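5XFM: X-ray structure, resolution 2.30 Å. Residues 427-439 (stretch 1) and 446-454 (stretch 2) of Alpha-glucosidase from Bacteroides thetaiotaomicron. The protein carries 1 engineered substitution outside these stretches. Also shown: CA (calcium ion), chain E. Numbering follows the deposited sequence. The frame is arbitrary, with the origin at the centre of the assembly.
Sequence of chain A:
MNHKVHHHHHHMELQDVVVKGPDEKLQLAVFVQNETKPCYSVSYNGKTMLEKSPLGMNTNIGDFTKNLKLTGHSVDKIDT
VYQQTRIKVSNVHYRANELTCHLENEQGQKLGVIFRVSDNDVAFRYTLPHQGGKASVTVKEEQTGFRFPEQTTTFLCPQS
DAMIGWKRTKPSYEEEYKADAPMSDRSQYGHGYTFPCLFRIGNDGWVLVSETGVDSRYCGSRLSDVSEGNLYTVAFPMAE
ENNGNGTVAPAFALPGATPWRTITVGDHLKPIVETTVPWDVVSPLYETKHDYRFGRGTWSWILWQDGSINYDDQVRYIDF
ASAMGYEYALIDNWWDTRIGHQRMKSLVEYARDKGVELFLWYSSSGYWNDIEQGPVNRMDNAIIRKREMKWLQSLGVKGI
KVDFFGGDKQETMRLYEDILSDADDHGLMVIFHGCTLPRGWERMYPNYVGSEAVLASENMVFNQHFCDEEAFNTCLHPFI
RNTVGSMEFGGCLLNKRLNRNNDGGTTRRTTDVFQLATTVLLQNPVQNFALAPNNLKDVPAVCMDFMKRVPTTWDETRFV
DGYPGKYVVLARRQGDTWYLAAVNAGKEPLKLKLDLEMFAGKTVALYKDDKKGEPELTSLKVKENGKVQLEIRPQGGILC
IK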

# COMPACT_ATOMS: atom_id res chain seq x y z
N GLY A 427 1.60 19.62 -13.65
CA GLY A 427 0.94 19.89 -12.39
C GLY A 427 -0.20 18.96 -12.04
O GLY A 427 -1.18 19.36 -11.41
N LEU A 428 -0.07 17.69 -12.41
CA LEU A 428 -1.14 16.73 -12.15
C LEU A 428 -0.78 15.72 -11.08
O LEU A 428 0.31 15.14 -11.09
N MET A 429 -1.70 15.51 -10.14
CA MET A 429 -1.59 14.39 -9.22
C MET A 429 -2.01 13.11 -9.92
O MET A 429 -2.80 13.13 -10.87
N VAL A 430 -1.49 11.98 -9.45
CA VAL A 430 -1.78 10.69 -10.07
C VAL A 430 -2.22 9.60 -9.09
O VAL A 430 -1.53 9.31 -8.12
N ILE A 431 -3.40 9.03 -9.34
CA ILE A 431 -3.85 7.81 -8.68
C ILE A 431 -3.67 6.63 -9.62
O ILE A 431 -3.99 6.75 -10.80
N PHE A 432 -3.14 5.51 -9.13
CA PHE A 432 -3.10 4.30 -9.94
C PHE A 432 -4.16 3.29 -9.51
O PHE A 432 -4.43 3.12 -8.32
N HIS A 433 -4.76 2.64 -10.50
CA HIS A 433 -5.69 1.54 -10.27
C HIS A 433 -5.34 0.38 -11.19
O HIS A 433 -4.61 0.55 -12.17
N GLY A 434 -5.86 -0.81 -10.88
CA GLY A 434 -5.61 -2.00 -11.66
C GLY A 434 -4.12 -2.20 -11.77
O GLY A 434 -3.59 -2.46 -12.85
N CYS A 435 -3.46 -2.10 -10.62
CA CYS A 435 -2.04 -1.78 -10.58
C CYS A 435 -1.27 -2.61 -9.57
O CYS A 435 -1.84 -3.41 -8.82
N THR A 436 0.04 -2.40 -9.55
CA THR A 436 0.90 -3.10 -8.62
C THR A 436 1.01 -2.33 -7.32
O THR A 436 0.61 -1.16 -7.23
N LEU A 437 1.57 -3.00 -6.31
CA LEU A 437 1.81 -2.40 -5.01
C LEU A 437 2.76 -1.22 -5.14
O LEU A 437 3.73 -1.30 -5.89
N PRO A 438 2.48 -0.11 -4.43
CA PRO A 438 3.41 1.02 -4.40
C PRO A 438 4.64 0.66 -3.58
O PRO A 438 4.51 -0.01 -2.55
N ARG A 439 5.81 1.05 -4.04
CA ARG A 439 7.03 0.64 -3.35
C ARG A 439 7.84 1.85 -2.89
O ARG A 439 8.89 2.16 -3.45
N PRO A 446 6.83 13.07 -5.91
CA PRO A 446 6.12 14.18 -5.25
C PRO A 446 4.64 14.29 -5.60
O PRO A 446 3.87 14.77 -4.77
N ASN A 447 4.25 13.85 -6.79
CA ASN A 447 2.86 13.98 -7.23
C ASN A 447 2.07 12.67 -7.17
O ASN A 447 0.92 12.60 -7.61
N TYR A 448 2.67 11.64 -6.59
CA TYR A 448 1.98 10.38 -6.39
C TYR A 448 0.97 10.50 -5.25
O TYR A 448 1.33 10.91 -4.15
N VAL A 449 -0.29 10.19 -5.51
CA VAL A 449 -1.31 10.32 -4.46
C VAL A 449 -2.14 9.05 -4.23
O VAL A 449 -3.32 9.14 -3.86
N GLY A 450 -1.54 7.88 -4.43
CA GLY A 450 -2.19 6.65 -4.03
C GLY A 450 -2.37 5.59 -5.11
O GLY A 450 -2.29 5.89 -6.30
N SER A 451 -2.63 4.37 -4.66
CA SER A 451 -2.74 3.21 -5.53
C SER A 451 -3.89 2.30 -5.09
O SER A 451 -4.28 2.30 -3.92
N GLU A 452 -4.41 1.50 -6.01
CA GLU A 452 -5.43 0.53 -5.64
C GLU A 452 -4.71 -0.69 -5.04
O GLU A 452 -4.52 -0.75 -3.82
N ALA A 453 -4.26 -1.61 -5.89
CA ALA A 453 -3.51 -2.80 -5.47
C ALA A 453 -4.15 -3.50 -4.27
O ALA A 453 -3.47 -3.93 -3.35
N VAL A 454 -5.47 -3.63 -4.32
CA VAL A 454 -6.24 -4.26 -3.25
C VAL A 454 -7.64 -4.52 -3.79
O VAL A 454 -8.07 -3.91 -4.77

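Strands 429-432 and 448-451 run parallel. V430 pairs with Y448 and F432 with S451, and a one-residue slip between these pairs makes a beta bulge. Backbone bonds hold the frame: V430 N to N447 O (3.1 Å), V449 N to V430 O (3.0 Å), F432 N to G450 O (3.0 Å) and, weakly, E452 N to F432 O (2.8 Å).

At the start of the pairing, N447 points toward stretch 1. Its p chi1 and a chi2 of -40° bring the amide to the backbone of L428, where N447 ND2 donates to L428 O at 3.2 Å and a nearly straight 167°. The side chain thus extends the ladder one step beyond the backbone bonds.

V449 is m and points toward stretch 1. V449 CG2 lies 3.8 Å from M429 CB and 3.7 Å from I431 CG1. I431 is m,t. M429 is m,t,m. Its end leads away, yet M429 SD still lies 3.8 Å from V449 CG1. G450 follows with phi 124° and psi 163°. At these angles a CB would be jammed against the preceding carbonyl O, so the backbone itself calls for glycine.

V430, F432, Y448 and S451 share one face of the sheet. Y448 is t, with chi2 74°, and its ring reaches back toward stretch 1. Y448 CE1 is 4.1 Å from F432 CD2, which sits at the edge of the tyrosine ring. F432 is m, and S451 OG lies at the edge of its ring. S451, also m, places OG 2.6 Å from Y448 OH in a hydrogen bond; either hydroxyl could be the donor. P438 points toward stretch 2 and packs by this pair, with CB 3.3 Å from Y448 OH and 4.0 Å from S451 OG.

A453 also points toward stretch 1. A453 CB is 3.6 Å from T436 O and 4.4 Å from C435 SG. C435 points toward stretch 2, and its p rotamer sets SG 4.0 Å from S451 CB.

E452 has the largest covered area of these residues. Its t,t chain is extended and carries the carboxylate past H433 to the calcium ion. On the way, E452 CB lies over the face of the H433 ring, 3.7 Å from its centroid, as a CH-pi contact. H433 has an off-well chi1 of -92°. Although H433 ND1 is 3.3 Å from E452 OE2, the angle is poor and no hydrogen bond forms.

Both carboxylate oxygens bind calcium: E452 OE2 at 2.4 Å from CA and E452 OE1 at 2.7 Å. E452 OE1 also accepts from G434 N at 2.8 Å. Water 1 is 2.4 Å from the calcium ion CA and hydrogen-bonds H433 ND1 at 3.0 Å, linking the histidine to the metal site. Water 2 lies 2.7 Å from E452 OE1, within hydrogen-bonding reach, and accepts from C435 N (3.0 Å) and A453 N (3.2 Å). Waters 3, 4 and 5 also bind the ion, with two atoms from elsewhere in the structure.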

# COMPACT_ATOMS: atom_id res chain seq x y z
CB LEU A 428 -1.51 16.00 -13.43
CG LEU A 428 -2.15 16.85 -14.53
CD1 LEU A 428 -2.03 16.15 -15.86
CD2 LEU A 428 -3.59 17.13 -14.18
CB MET A 429 -2.45 14.63 -7.97
CG MET A 429 -2.02 15.81 -7.15
SD MET A 429 -3.09 16.13 -5.74
CE MET A 429 -4.38 17.07 -6.55
CB VAL A 430 -0.55 10.17 -10.83
CG1 VAL A 430 -0.79 8.75 -11.33
CG2 VAL A 430 -0.23 11.09 -11.99
CB ILE A 431 -5.33 7.88 -8.26
CG1 ILE A 431 -5.57 9.00 -7.24
CG2 ILE A 431 -5.79 6.55 -7.68
CD1 ILE A 431 -7.03 9.20 -6.92
CB PHE A 432 -1.74 3.63 -9.87
CG PHE A 432 -0.65 4.41 -10.53
CD1 PHE A 432 -0.82 4.91 -11.81
CD2 PHE A 432 0.55 4.64 -9.88
CE1 PHE A 432 0.18 5.63 -12.42
CE2 PHE A 432 1.55 5.36 -10.49
CZ PHE A 432 1.37 5.85 -11.76
CB HIS A 433 -7.14 1.99 -10.50
CG HIS A 433 -7.82 2.48 -9.27
ND1 HIS A 433 -8.96 1.89 -8.77
CD2 HIS A 433 -7.54 3.51 -8.44
CE1 HIS A 433 -9.34 2.52 -7.67
NE2 HIS A 433 -8.49 3.51 -7.45
CB CYS A 435 -1.85 -0.30 -10.24
SG CYS A 435 -2.54 0.18 -8.62
CB THR A 436 2.28 -3.31 -9.21
OG1 THR A 436 3.04 -4.20 -8.38
CG2 THR A 436 3.02 -1.97 -9.38
CB LEU A 437 2.40 -3.44 -4.04
CG LEU A 437 2.69 -3.01 -2.61
CD1 LEU A 437 1.38 -3.02 -1.84
CD2 LEU A 437 3.73 -3.90 -1.92
CB PRO A 438 2.60 2.13 -3.74
CG PRO A 438 1.64 1.40 -2.86
CD PRO A 438 1.27 0.16 -3.63
CB ARG A 439 7.84 -0.27 -4.28
CG ARG A 439 7.36 -1.73 -4.25
CD ARG A 439 7.34 -2.30 -5.65
NE ARG A 439 7.12 -3.75 -5.73
CZ ARG A 439 6.01 -4.32 -6.20
NH1 ARG A 439 5.00 -3.57 -6.62
NH2 ARG A 439 5.92 -5.64 -6.25
CB PRO A 446 6.87 15.42 -5.75
CG PRO A 446 8.22 14.93 -6.14
CD PRO A 446 8.03 13.53 -6.64
CB ASN A 447 2.80 14.56 -8.65
CG ASN A 447 3.62 13.76 -9.65
OD1 ASN A 447 4.72 13.28 -9.35
ND2 ASN A 447 3.09 13.62 -10.85
CB TYR A 448 2.98 9.26 -6.11
CG TYR A 448 2.31 8.00 -5.62
CD1 TYR A 448 1.59 7.18 -6.48
CD2 TYR A 448 2.39 7.63 -4.28
CE1 TYR A 448 0.97 6.03 -6.04
CE2 TYR A 448 1.77 6.48 -3.83
CZ TYR A 448 1.07 5.69 -4.70
OH TYR A 448 0.45 4.55 -4.24
CB VAL A 449 -2.25 11.51 -4.74
CG1 VAL A 449 -1.46 12.82 -4.67
CG2 VAL A 449 -2.95 11.34 -6.08
CB SER A 451 -1.44 2.40 -5.54
OG SER A 451 -0.40 3.08 -6.19
CB GLU A 452 -6.30 0.15 -6.85
CG GLU A 452 -7.56 -0.67 -6.53
CD GLU A 452 -8.33 -1.06 -7.79
OE1 GLU A 452 -7.68 -1.21 -8.85
OE2 GLU A 452 -9.57 -1.20 -7.73
CB ALA A 453 -2.07 -2.42 -5.14
CB VAL A 454 -6.32 -3.35 -1.99
CG1 VAL A 454 -7.18 -2.13 -2.26
CG2 VAL A 454 -6.87 -4.11 -0.79
CA CA E . -9.90 -2.25 -9.88
O HOH W 1 -10.42 -0.00 -10.58
O HOH W 2 -5.51 -2.77 -8.56
O HOH W 3 -8.74 -2.31 -11.94
O HOH W 4 -10.71 -4.30 -11.07
O HOH W 5 -12.19 -2.61 -11.53